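PDB 6EU4: tail spike protein from Acinetobacter phage vB_AbaP_AS12, which probably serves as the trimeric receptor-binding spike of the phage tail, using a long parallel beta-helix to recognise and perhaps degrade the capsular polysaccharide of Acinetobacter baumannii. Local coordinates for residues L82-N86 against N87-P91; N161-N165 against G166-N170; F315-V318 against Y319-V322; N367-S371 against M372-V376. All coordinates share one frame; numbering follows the deposited sequence.

Contact 1. Residues L82-N86 against N87-P91; sequences LQIEN and NTVSP
A tight turn centred on Asn86 and Asn87 carries the chain from strand 80-82 into strand 88-89, where the beta-helix begins, and Glu85 and Thr88 close it. Thr88 N donates to Glu85 O over 3.2 Å, coming from above the carbonyl plane, with an N-H...O angle of 145°. Both residues between them have left-handed helical backbone angles, a conformation asparagine tolerates better than most side chains. Thr88 OG1 adds a second clasp by donating to Asn86 O at 2.9 Å; with its hydroxyl lying beside its own backbone N (chi1 -56°), it can reach back over the turn. Against the turn, Ile84 sets its CG2 branch 3.4 Å from Thr88 N, and the same methyl sits 3.9 Å from Val89 CG1. Beta-branched Ile84 and Val89 suit the extended backbone on the two sides of the turn. Two waters complete the backbone pairing: one accepts from Asn87 N (3.0 Å) and donates to Ile84 O, while the other joins Glu85 N to Thr88 O. The amides reach across the subunit interface: Asn86 OD1 bonds to Ser90 and Asn87 OD1 to Lys53 of the second subunit, while Asn87 ND2 bonds to Gly116 O of its own chain. Glu85, about 7 Å from a zinc ion, is close to Glu85 of the third subunit, a pair of like charges. Backbone and hydroxyl bonds thus close the turn, and most asparagine amide atoms bond across the interface.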
loop_
_atom_site.group_PDB
_atom_site.type_symbol
_atom_site.label_atom_id
_atom_site.label_comp_id
_atom_site.label_asym_id
_atom_site.label_seq_id
_atom_site.Cartn_x
_atom_site.Cartn_y
_atom_site.Cartn_z
ATOM N N LEU A 82 -38.757 20.509 -24.435
ATOM C CA LEU A 82 -38.445 20.724 -23.030
ATOM C C LEU A 82 -37.239 21.641 -22.867
ATOM O O LEU A 82 -36.194 21.430 -23.484
ATOM C CB LEU A 82 -38.170 19.387 -22.350
ATOM C CG LEU A 82 -37.889 19.459 -20.846
ATOM C CD1 LEU A 82 -39.076 20.070 -20.090
ATOM C CD2 LEU A 82 -37.570 18.069 -20.320
ATOM N N GLN A 83 -37.379 22.648 -22.018
ATOM C CA GLN A 83 -36.284 23.561 -21.706
ATOM C C GLN A 83 -35.485 22.952 -20.562
ATOM O O GLN A 83 -35.966 22.886 -19.430
ATOM C CB GLN A 83 -36.823 24.940 -21.334
ATOM C CG GLN A 83 -37.461 25.662 -22.481
ATOM C CD GLN A 83 -36.440 26.039 -23.518
ATOM O OE1 GLN A 83 -36.182 25.276 -24.454
ATOM N NE2 GLN A 83 -35.825 27.218 -23.346
ATOM N N ILE A 84 -34.276 22.493 -20.854
ATOM C CA ILE A 84 -33.445 21.806 -19.870
ATOM C C ILE A 84 -32.473 22.808 -19.271
ATOM O O ILE A 84 -31.821 23.565 -19.998
ATOM C CB ILE A 84 -32.689 20.632 -20.509
ATOM C CG1 ILE A 84 -33.683 19.655 -21.139
ATOM C CG2 ILE A 84 -31.803 19.933 -19.474
ATOM C CD1 ILE A 84 -33.011 18.601 -21.966
ATOM N N GLU A 85 -32.362 22.808 -17.958
ATOM C CA GLU A 85 -31.450 23.717 -17.283
ATOM C C GLU A 85 -30.162 22.976 -16.940
ATOM O O GLU A 85 -30.185 21.907 -16.310
ATOM C CB GLU A 85 -32.107 24.334 -16.052
ATOM C CG GLU A 85 -33.054 25.490 -16.442
ATOM C CD GLU A 85 -33.591 26.278 -15.263
ATOM O OE1 GLU A 85 -33.041 26.151 -14.144
ATOM O OE2 GLU A 85 -34.570 27.034 -15.463
ATOM N N ASN A 86 -29.048 23.534 -17.405
ATOM C CA ASN A 86 -27.724 22.979 -17.174
ATOM C C ASN A 86 -27.683 21.491 -17.501
ATOM O O ASN A 86 -27.023 20.705 -16.816
ATOM C CB ASN A 86 -27.267 23.235 -15.740
ATOM C CG ASN A 86 -27.150 24.701 -15.429
ATOM O OD1 ASN A 86 -26.574 25.477 -16.197
ATOM N ND2 ASN A 86 -27.713 25.102 -14.301
ATOM N N ASN A 87 -28.394 21.121 -18.573
ATOM C CA ASN A 87 -28.310 19.790 -19.174
ATOM C C ASN A 87 -28.519 18.684 -18.149
ATOM O O ASN A 87 -27.853 17.646 -18.183
ATOM C CB ASN A 87 -26.967 19.588 -19.881
ATOM C CG ASN A 87 -26.975 18.382 -20.825
ATOM O OD1 ASN A 87 -27.976 18.096 -21.479
ATOM N ND2 ASN A 87 -25.861 17.671 -20.880
ATOM N N THR A 88 -29.464 18.895 -17.238
ATOM C CA THR A 88 -29.779 17.915 -16.203
ATOM C C THR A 88 -31.271 17.631 -16.194
ATOM O O THR A 88 -32.075 18.566 -16.206
ATOM C CB THR A 88 -29.346 18.436 -14.845
ATOM O OG1 THR A 88 -27.955 18.754 -14.893
ATOM C CG2 THR A 88 -29.597 17.388 -13.769
ATOM N N VAL A 89 -31.646 16.348 -16.162
ATOM C CA VAL A 89 -33.047 15.938 -16.095
ATOM C C VAL A 89 -33.180 14.792 -15.103
ATOM O O VAL A 89 -32.196 14.209 -14.642
ATOM C CB VAL A 89 -33.627 15.484 -17.458
ATOM C CG1 VAL A 89 -33.581 16.608 -18.484
ATOM C CG2 VAL A 89 -32.900 14.246 -17.947
ATOM N N SER A 90 -34.434 14.445 -14.817
ATOM C CA SER A 90 -34.817 13.323 -13.980
ATOM C C SER A 90 -35.738 12.389 -14.766
ATOM O O SER A 90 -36.406 12.829 -15.701
ATOM C CB SER A 90 -35.536 13.813 -12.721
ATOM O OG SER A 90 -34.697 14.679 -11.962
ATOM N N PRO A 91 -35.797 11.105 -14.418
ATOM C CA PRO A 91 -36.731 10.207 -15.120
ATOM C C PRO A 91 -38.170 10.716 -15.136
ATOM O O PRO A 91 -38.912 10.431 -16.084
ATOM C CB PRO A 91 -36.590 8.893 -14.340
ATOM C CG PRO A 91 -35.204 8.943 -13.798
ATOM C CD PRO A 91 -34.964 10.378 -13.447
HETATM O O HOH W 1 -29.191 22.875 -20.860
HETATM O O HOH W 2 -34.131 20.555 -16.532
#

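Contact 2. Residues N161-N165 against G166-N170; sequences NRTIN and GKIMN
Arg162 and Met169, a selenomethionine, form a hydrogen-bonded pair of a small antiparallel hairpin whose type I' turn runs from Ile164 to Lys167. Met169 N meets Arg162 O at 2.8 Å and almost straight, 175°, and a second such pair, Ile164 with Lys167, lies next to the turn. The more buried face carries Arg162, Ile164 and Met169. Ile164 CD1 touches Met169 CG at 4.2 Å, the two side chains crossing at about a right angle, and the same methyl lies 3.7 Å above the guanidinium plane of Arg162, over its centre. Extended from CG to NE, the arginine carries its guanidinium onward to Pro181 O and Arg182 O; Trp264 and Thr262 also border this face, touching Ile164 and Met169. The other face, of Asn161, Thr163 and Ile168, is largely exposed. There Asn161 CB rests 3.8 Å from Ile168 CG2, and Thr163 OG1 stands 3.5 Å from Ile168 CG1. A polar link there is Asn170 ND2 to Asn161 OD1, 2.9 Å and 170°, made in the amide plane of Asn170 but from above the Asn161 carbonyl, with the two amides 76° apart; Asn170 OD1 turns to Asp172 N. At the tip, Asn165 and Gly166 supply the positive phi angles a type I' turn demands. The chemistry implies a hairpin whose Arg162, Ile164 and Met169 side lies on the loops of Pro181, Thr262 and Trp264, while its outer face mixes Asn161, Thr163 and an exposed Ile168.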
loop_
_atom_site.group_PDB
_atom_site.type_symbol
_atom_site.label_atom_id
_atom_site.label_comp_id
_atom_site.label_asym_id
_atom_site.label_seq_id
_atom_site.Cartn_x
_atom_site.Cartn_y
_atom_site.Cartn_z
ATOM N N ASN A 161 -28.233 -10.253 -30.947
ATOM C CA ASN A 161 -26.798 -10.471 -31.096
ATOM C C ASN A 161 -26.131 -9.316 -31.824
ATOM O O ASN A 161 -26.663 -8.799 -32.813
ATOM C CB ASN A 161 -26.538 -11.761 -31.886
ATOM C CG ASN A 161 -26.899 -13.007 -31.104
ATOM O OD1 ASN A 161 -26.627 -13.101 -29.916
ATOM N ND2 ASN A 161 -27.519 -13.969 -31.773
ATOM N N ARG A 162 -24.928 -8.960 -31.371
ATOM C CA ARG A 162 -24.155 -7.880 -31.969
ATOM C C ARG A 162 -22.669 -8.230 -31.980
ATOM O O ARG A 162 -22.114 -8.648 -30.956
ATOM C CB ARG A 162 -24.393 -6.585 -31.194
ATOM C CG ARG A 162 -23.547 -5.432 -31.630
ATOM C CD ARG A 162 -23.727 -4.245 -30.678
ATOM N NE ARG A 162 -22.618 -3.316 -30.802
ATOM C CZ ARG A 162 -22.401 -2.286 -29.981
ATOM N NH1 ARG A 162 -23.230 -2.047 -28.977
ATOM N NH2 ARG A 162 -21.350 -1.496 -30.173
ATOM N N THR A 163 -22.017 -8.028 -33.128
ATOM C CA THR A 163 -20.584 -8.279 -33.245
ATOM C C THR A 163 -19.821 -7.033 -32.828
ATOM O O THR A 163 -20.026 -5.954 -33.396
ATOM C CB THR A 163 -20.200 -8.677 -34.668
ATOM O OG1 THR A 163 -20.849 -9.904 -34.991
ATOM C CG2 THR A 163 -18.686 -8.854 -34.803
ATOM N N ILE A 164 -18.937 -7.201 -31.850
ATOM C CA ILE A 164 -18.088 -6.141 -31.327
ATOM C C ILE A 164 -16.654 -6.642 -31.399
ATOM O O ILE A 164 -16.322 -7.669 -30.792
ATOM C CB ILE A 164 -18.452 -5.780 -29.878
ATOM C CG1 ILE A 164 -19.930 -5.413 -29.766
ATOM C CG2 ILE A 164 -17.557 -4.647 -29.396
ATOM C CD1 ILE A 164 -20.393 -5.089 -28.318
ATOM N N ASN A 165 -15.809 -5.932 -32.140
ATOM C CA ASN A 165 -14.400 -6.306 -32.263
ATOM C C ASN A 165 -14.259 -7.804 -32.564
ATOM O O ASN A 165 -13.485 -8.521 -31.933
ATOM C CB ASN A 165 -13.645 -5.933 -30.995
ATOM C CG ASN A 165 -12.132 -6.081 -31.129
ATOM O OD1 ASN A 165 -11.585 -6.036 -32.221
ATOM N ND2 ASN A 165 -11.450 -6.242 -29.984
ATOM N N GLY A 166 -15.056 -8.279 -33.522
ATOM C CA GLY A 166 -14.968 -9.648 -34.007
ATOM C C GLY A 166 -15.667 -10.702 -33.175
ATOM O O GLY A 166 -15.655 -11.879 -33.574
ATOM N N LYS A 167 -16.299 -10.333 -32.065
ATOM C CA LYS A 167 -16.937 -11.289 -31.162
ATOM C C LYS A 167 -18.428 -11.007 -31.073
ATOM O O LYS A 167 -18.848 -9.858 -30.923
ATOM C CB LYS A 167 -16.327 -11.234 -29.746
ATOM C CG LYS A 167 -14.818 -11.437 -29.716
ATOM C CD LYS A 167 -14.434 -12.804 -30.215
ATOM C CE LYS A 167 -12.948 -13.069 -30.014
ATOM N NZ LYS A 167 -12.652 -14.485 -30.391
ATOM N N ILE A 168 -19.232 -12.059 -31.139
ATOM C CA ILE A 168 -20.676 -11.896 -31.070
ATOM C C ILE A 168 -21.063 -11.835 -29.600
ATOM O O ILE A 168 -20.844 -12.794 -28.854
ATOM C CB ILE A 168 -21.406 -13.030 -31.795
ATOM C CG1 ILE A 168 -21.066 -12.949 -33.277
ATOM C CG2 ILE A 168 -22.918 -12.903 -31.569
ATOM C CD1 ILE A 168 -21.665 -14.058 -34.161
HETATM N N MSE A 169 -21.632 -10.705 -29.195
HETATM C CA MSE A 169 -22.061 -10.457 -27.832
HETATM C C MSE A 169 -23.579 -10.343 -27.800
HETATM O O MSE A 169 -24.221 -9.974 -28.772
HETATM C CB MSE A 169 -21.423 -9.178 -27.289
HETATM C CG MSE A 169 -19.915 -9.158 -27.428
HETATM SE SE MSE A 169 -19.112 -10.468 -26.245
HETATM C CE MSE A 169 -19.339 -9.586 -24.514
ATOM N N ASN A 170 -24.150 -10.664 -26.654
ATOM C CA ASN A 170 -25.588 -10.583 -26.467
ATOM C C ASN A 170 -25.827 -10.050 -25.066
ATOM O O ASN A 170 -25.263 -10.562 -24.097
ATOM C CB ASN A 170 -26.247 -11.943 -26.668
ATOM C CG ASN A 170 -27.771 -11.863 -26.647
ATOM O OD1 ASN A 170 -28.356 -11.435 -25.659
ATOM N ND2 ASN A 170 -28.408 -12.275 -27.741
#

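Contact 3. Residues F315-V318 against Y319-V322; sequences FKIV and YSNV
Ile317 leads the contact to Ser320 and Val322 at a corner where the chain leaves strand 311-318 and enters strand 321-334, turning from one face of the beta-helix to the next. Its CG2 branch, anti to the backbone N, is directed across the bend: it meets Ser320 CB at 3.5 Å and Val322 CG2 at 4.0 Å. Leu338, Met324 and Val345 also touch the same isoleucine, so a bulky, branched hydrocarbon fits this interior place. Val318 comes next and points the other way, away from the bend. Its carbonyl meets Ser320 OG, which donates to Val318 O at 2.8 Å. The hydroxyl approaches from above the carbonyl plane, with a C=O...O angle of 122°. With CG1 of Val318 anti to its backbone N (chi1 175°), that methyl lies beside the Tyr319 ring, 3.5 Å from CD2, in an oblique approach. Tyr319 takes up the left-handed backbone conformation that swings the chain round the corner, and its large ring stays on the exposed side. Ser320 OG also bonds to Met291 N on the neighbouring strand 284-304, while Ser320 N bonds to Ser343. A small hydroxyl suits the place: short enough to fold back two residues, yet able to serve a second partner. The chemistry of the corner is thus twofold: hydrocarbon contact joins Ile317 to Ser320 and Val322 across the bend, and Ser320 OG serves two backbone groups, Val318 O and Met291 N.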
loop_
_atom_site.group_PDB
_atom_site.type_symbol
_atom_site.label_atom_id
_atom_site.label_comp_id
_atom_site.label_asym_id
_atom_site.label_seq_id
_atom_site.Cartn_x
_atom_site.Cartn_y
_atom_site.Cartn_z
ATOM N N PHE A 315 -12.132 -15.223 -1.763
ATOM C CA PHE A 315 -11.492 -14.685 -2.961
ATOM C C PHE A 315 -11.049 -15.815 -3.872
ATOM O O PHE A 315 -10.251 -16.677 -3.470
ATOM C CB PHE A 315 -10.248 -13.861 -2.608
ATOM C CG PHE A 315 -10.459 -12.823 -1.534
ATOM C CD1 PHE A 315 -11.098 -11.624 -1.824
ATOM C CD2 PHE A 315 -9.931 -12.998 -0.255
ATOM C CE1 PHE A 315 -11.265 -10.660 -0.842
ATOM C CE2 PHE A 315 -10.107 -12.047 0.734
ATOM C CZ PHE A 315 -10.765 -10.871 0.440
ATOM N N LYS A 316 -11.512 -15.780 -5.106
ATOM C CA LYS A 316 -11.002 -16.626 -6.175
ATOM C C LYS A 316 -10.275 -15.693 -7.138
ATOM O O LYS A 316 -10.900 -14.810 -7.740
ATOM C CB LYS A 316 -12.120 -17.382 -6.875
ATOM C CG LYS A 316 -11.610 -18.189 -8.061
ATOM C CD LYS A 316 -12.733 -18.956 -8.764
ATOM C CE LYS A 316 -12.213 -19.767 -9.902
ATOM N NZ LYS A 316 -13.335 -20.534 -10.559
ATOM N N ILE A 317 -8.957 -15.867 -7.256
ATOM C CA ILE A 317 -8.106 -14.929 -7.998
ATOM C C ILE A 317 -7.259 -15.726 -8.975
ATOM O O ILE A 317 -6.343 -16.459 -8.573
ATOM C CB ILE A 317 -7.243 -14.077 -7.058
ATOM C CG1 ILE A 317 -8.162 -13.380 -6.041
ATOM C CG2 ILE A 317 -6.452 -13.055 -7.863
ATOM C CD1 ILE A 317 -7.479 -12.382 -5.120
ATOM N N VAL A 318 -7.562 -15.580 -10.260
ATOM C CA VAL A 318 -6.985 -16.389 -11.319
ATOM C C VAL A 318 -6.304 -15.470 -12.331
ATOM O O VAL A 318 -6.914 -14.510 -12.819
ATOM C CB VAL A 318 -8.067 -17.263 -11.980
ATOM C CG1 VAL A 318 -7.510 -18.017 -13.151
ATOM C CG2 VAL A 318 -8.656 -18.230 -10.934
ATOM N N TYR A 319 -5.049 -15.775 -12.641
ATOM C CA TYR A 319 -4.226 -15.018 -13.596
ATOM C C TYR A 319 -4.371 -13.502 -13.410
ATOM O O TYR A 319 -4.551 -12.740 -14.365
ATOM C CB TYR A 319 -4.548 -15.432 -15.026
ATOM C CG TYR A 319 -4.179 -16.874 -15.296
ATOM C CD1 TYR A 319 -2.872 -17.319 -15.143
ATOM C CD2 TYR A 319 -5.132 -17.781 -15.732
ATOM C CE1 TYR A 319 -2.532 -18.650 -15.381
ATOM C CE2 TYR A 319 -4.803 -19.099 -15.985
ATOM C CZ TYR A 319 -3.502 -19.529 -15.797
ATOM O OH TYR A 319 -3.169 -20.847 -16.055
ATOM N N SER A 320 -4.186 -13.058 -12.165
ATOM C CA SER A 320 -4.394 -11.677 -11.761
ATOM C C SER A 320 -3.217 -11.218 -10.917
ATOM O O SER A 320 -2.437 -12.034 -10.423
ATOM C CB SER A 320 -5.682 -11.519 -10.938
ATOM O OG SER A 320 -6.813 -11.975 -11.659
ATOM N N ASN A 321 -3.097 -9.906 -10.716
ATOM C CA ASN A 321 -2.198 -9.410 -9.673
ATOM C C ASN A 321 -2.912 -8.307 -8.904
ATOM O O ASN A 321 -3.381 -7.325 -9.490
ATOM C CB ASN A 321 -0.824 -8.985 -10.246
ATOM C CG ASN A 321 -0.829 -7.662 -11.014
ATOM O OD1 ASN A 321 -1.381 -7.542 -12.115
ATOM N ND2 ASN A 321 -0.109 -6.681 -10.466
ATOM N N VAL A 322 -3.029 -8.516 -7.592
ATOM C CA VAL A 322 -3.937 -7.792 -6.708
ATOM C C VAL A 322 -3.193 -7.441 -5.432
ATOM O O VAL A 322 -2.474 -8.278 -4.876
ATOM C CB VAL A 322 -5.179 -8.633 -6.342
ATOM C CG1 VAL A 322 -6.078 -7.903 -5.349
ATOM C CG2 VAL A 322 -5.963 -9.053 -7.602
#

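Contact 4. Residues N367-S371 against M372-V376; sequences NNNNS and MFCVV
Asn369, Ser371 and Cys374 meet where a loop enters strand 371-376, and no hydrogen bond crosses between the two segments. Cys374 SG sits almost equally close to both ends of the asparagine amide, 3.6 Å from Asn369 OD1 and 3.7 Å from Asn369 ND2. Beside it, Ser371 OG packs at 3.4 Å against Cys374 CB. A first torsion that sets SG anti to its backbone N (chi1 -177°) brings the thiol back to the Asn369 amide. The next layer explains why the amide stands still. Ser371 OG donates to Asn369 OD1 over 2.7 Å, nearly head-on to the carbonyl at 179°; both side chains adopt the crowded first-torsion position between backbone N and carbonyl, which folds them inward toward one another. Asn369 ND2 is held in turn by Ser365 O, so both ends of the amide are engaged. Between the two residues, Asn370 centres an inverse gamma turn, and its OD1 bonds to Phe438 N. Further out, Gln335 grips Asn369 O, Asn336 grips Ser371 O, Tyr408 packs on Asn369 and Ser371, and Tyr339 lies against Cys374. At the corner of the chain, Met372, a selenomethionine, and Phe373 point mainly away from the loop and touch Phe390. A soft, weakly polar sulfur suits a buried spot beside an amide whose hydrogen bonds are already committed; the contact itself therefore rests on close fit, and the polar order comes from the loop itself and from residues around it.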
loop_
_atom_site.group_PDB
_atom_site.type_symbol
_atom_site.label_atom_id
_atom_site.label_comp_id
_atom_site.label_asym_id
_atom_site.label_seq_id
_atom_site.Cartn_x
_atom_site.Cartn_y
_atom_site.Cartn_z
ATOM N N ASN A 367 -5.983 -28.544 -6.893
ATOM C CA ASN A 367 -6.675 -27.266 -6.947
ATOM C C ASN A 367 -8.015 -27.296 -6.224
ATOM O O ASN A 367 -8.859 -26.436 -6.463
ATOM C CB ASN A 367 -6.890 -26.813 -8.396
ATOM C CG ASN A 367 -7.790 -27.743 -9.188
ATOM O OD1 ASN A 367 -8.092 -28.857 -8.767
ATOM N ND2 ASN A 367 -8.200 -27.293 -10.373
ATOM N N ASN A 368 -8.224 -28.271 -5.348
ATOM C CA ASN A 368 -9.485 -28.395 -4.619
ATOM C C ASN A 368 -9.158 -29.065 -3.282
ATOM O O ASN A 368 -9.185 -30.293 -3.170
ATOM C CB ASN A 368 -10.482 -29.213 -5.427
ATOM C CG ASN A 368 -11.838 -29.292 -4.775
ATOM O OD1 ASN A 368 -12.160 -28.526 -3.868
ATOM N ND2 ASN A 368 -12.666 -30.196 -5.270
ATOM N N ASN A 369 -8.796 -28.259 -2.285
ATOM C CA ASN A 369 -8.310 -28.848 -1.043
ATOM C C ASN A 369 -8.602 -27.946 0.151
ATOM O O ASN A 369 -9.028 -26.800 0.010
ATOM C CB ASN A 369 -6.823 -29.178 -1.140
ATOM C CG ASN A 369 -5.994 -28.003 -1.628
ATOM O OD1 ASN A 369 -5.842 -27.008 -0.932
ATOM N ND2 ASN A 369 -5.452 -28.124 -2.837
ATOM N N ASN A 370 -8.415 -28.509 1.348
ATOM C CA ASN A 370 -8.869 -27.830 2.565
ATOM C C ASN A 370 -7.738 -26.992 3.155
ATOM O O ASN A 370 -7.163 -27.301 4.192
ATOM C CB ASN A 370 -9.435 -28.819 3.577
ATOM C CG ASN A 370 -8.383 -29.753 4.227
ATOM O OD1 ASN A 370 -7.490 -30.316 3.570
ATOM N ND2 ASN A 370 -8.539 -29.951 5.536
ATOM N N SER A 371 -7.475 -25.870 2.478
ATOM C CA SER A 371 -6.458 -24.923 2.889
ATOM C C SER A 371 -7.012 -23.506 2.885
ATOM O O SER A 371 -7.810 -23.136 2.021
ATOM C CB SER A 371 -5.224 -25.003 1.976
ATOM O OG SER A 371 -5.532 -24.757 0.609
HETATM N N MSE A 372 -6.562 -22.692 3.830
HETATM C CA MSE A 372 -7.009 -21.305 3.821
HETATM C C MSE A 372 -6.424 -20.545 2.633
HETATM O O MSE A 372 -7.147 -19.792 1.967
HETATM C CB MSE A 372 -6.666 -20.598 5.128
HETATM C CG MSE A 372 -7.531 -21.048 6.298
HETATM SE SE MSE A 372 -9.445 -20.581 6.080
HETATM C CE MSE A 372 -10.090 -22.226 5.230
ATOM N N PHE A 373 -5.136 -20.769 2.351
ATOM C CA PHE A 373 -4.463 -20.201 1.185
ATOM C C PHE A 373 -4.106 -21.356 0.277
ATOM O O PHE A 373 -3.217 -22.148 0.600
ATOM C CB PHE A 373 -3.229 -19.393 1.598
ATOM C CG PHE A 373 -3.571 -18.220 2.448
ATOM C CD1 PHE A 373 -3.951 -17.010 1.868
ATOM C CD2 PHE A 373 -3.579 -18.324 3.831
ATOM C CE1 PHE A 373 -4.319 -15.936 2.654
ATOM C CE2 PHE A 373 -3.943 -17.231 4.619
ATOM C CZ PHE A 373 -4.315 -16.043 4.024
ATOM N N CYS A 374 -4.843 -21.491 -0.822
ATOM C CA CYS A 374 -4.586 -22.514 -1.829
ATOM C C CYS A 374 -3.824 -21.809 -2.952
ATOM O O CYS A 374 -4.407 -21.048 -3.726
ATOM C CB CYS A 374 -5.894 -23.132 -2.303
ATOM S SG CYS A 374 -5.677 -24.459 -3.495
ATOM N N VAL A 375 -2.517 -22.047 -3.023
ATOM C CA VAL A 375 -1.579 -21.211 -3.774
ATOM C C VAL A 375 -0.969 -22.091 -4.854
ATOM O O VAL A 375 -0.025 -22.849 -4.584
ATOM C CB VAL A 375 -0.504 -20.615 -2.858
ATOM C CG1 VAL A 375 0.378 -19.632 -3.609
ATOM C CG2 VAL A 375 -1.135 -19.917 -1.664
ATOM N N VAL A 376 -1.488 -21.998 -6.088
ATOM C CA VAL A 376 -1.188 -22.972 -7.123
ATOM C C VAL A 376 -0.786 -22.299 -8.441
ATOM O O VAL A 376 -1.090 -21.134 -8.698
ATOM C CB VAL A 376 -2.385 -23.929 -7.344
ATOM C CG1 VAL A 376 -2.835 -24.526 -6.022
ATOM C CG2 VAL A 376 -3.567 -23.207 -8.064
#

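Contacts 1, 2, 3 and 4 follow one another along the chain and mark successive places on the elongated spike. Contact 1 lies farthest from the chain's centre, about 43 Å centre to centre, where strand 88-89 begins the ladder of parallel strands. Contact 2 is a separate two-stranded antiparallel hairpin outside that strand pairing, its centre about 34 Å from that of contact 1 and 27 Å from that of contact 3. Contacts 3 and 4 are close, with nearest atoms about 7 Å apart, and strand 336-341 pairs with both 311-318 and 371-376. Contacts 1 and 3 both touch the second subunit, contact 3 through Asn321, so these regions lie at the trimer interface.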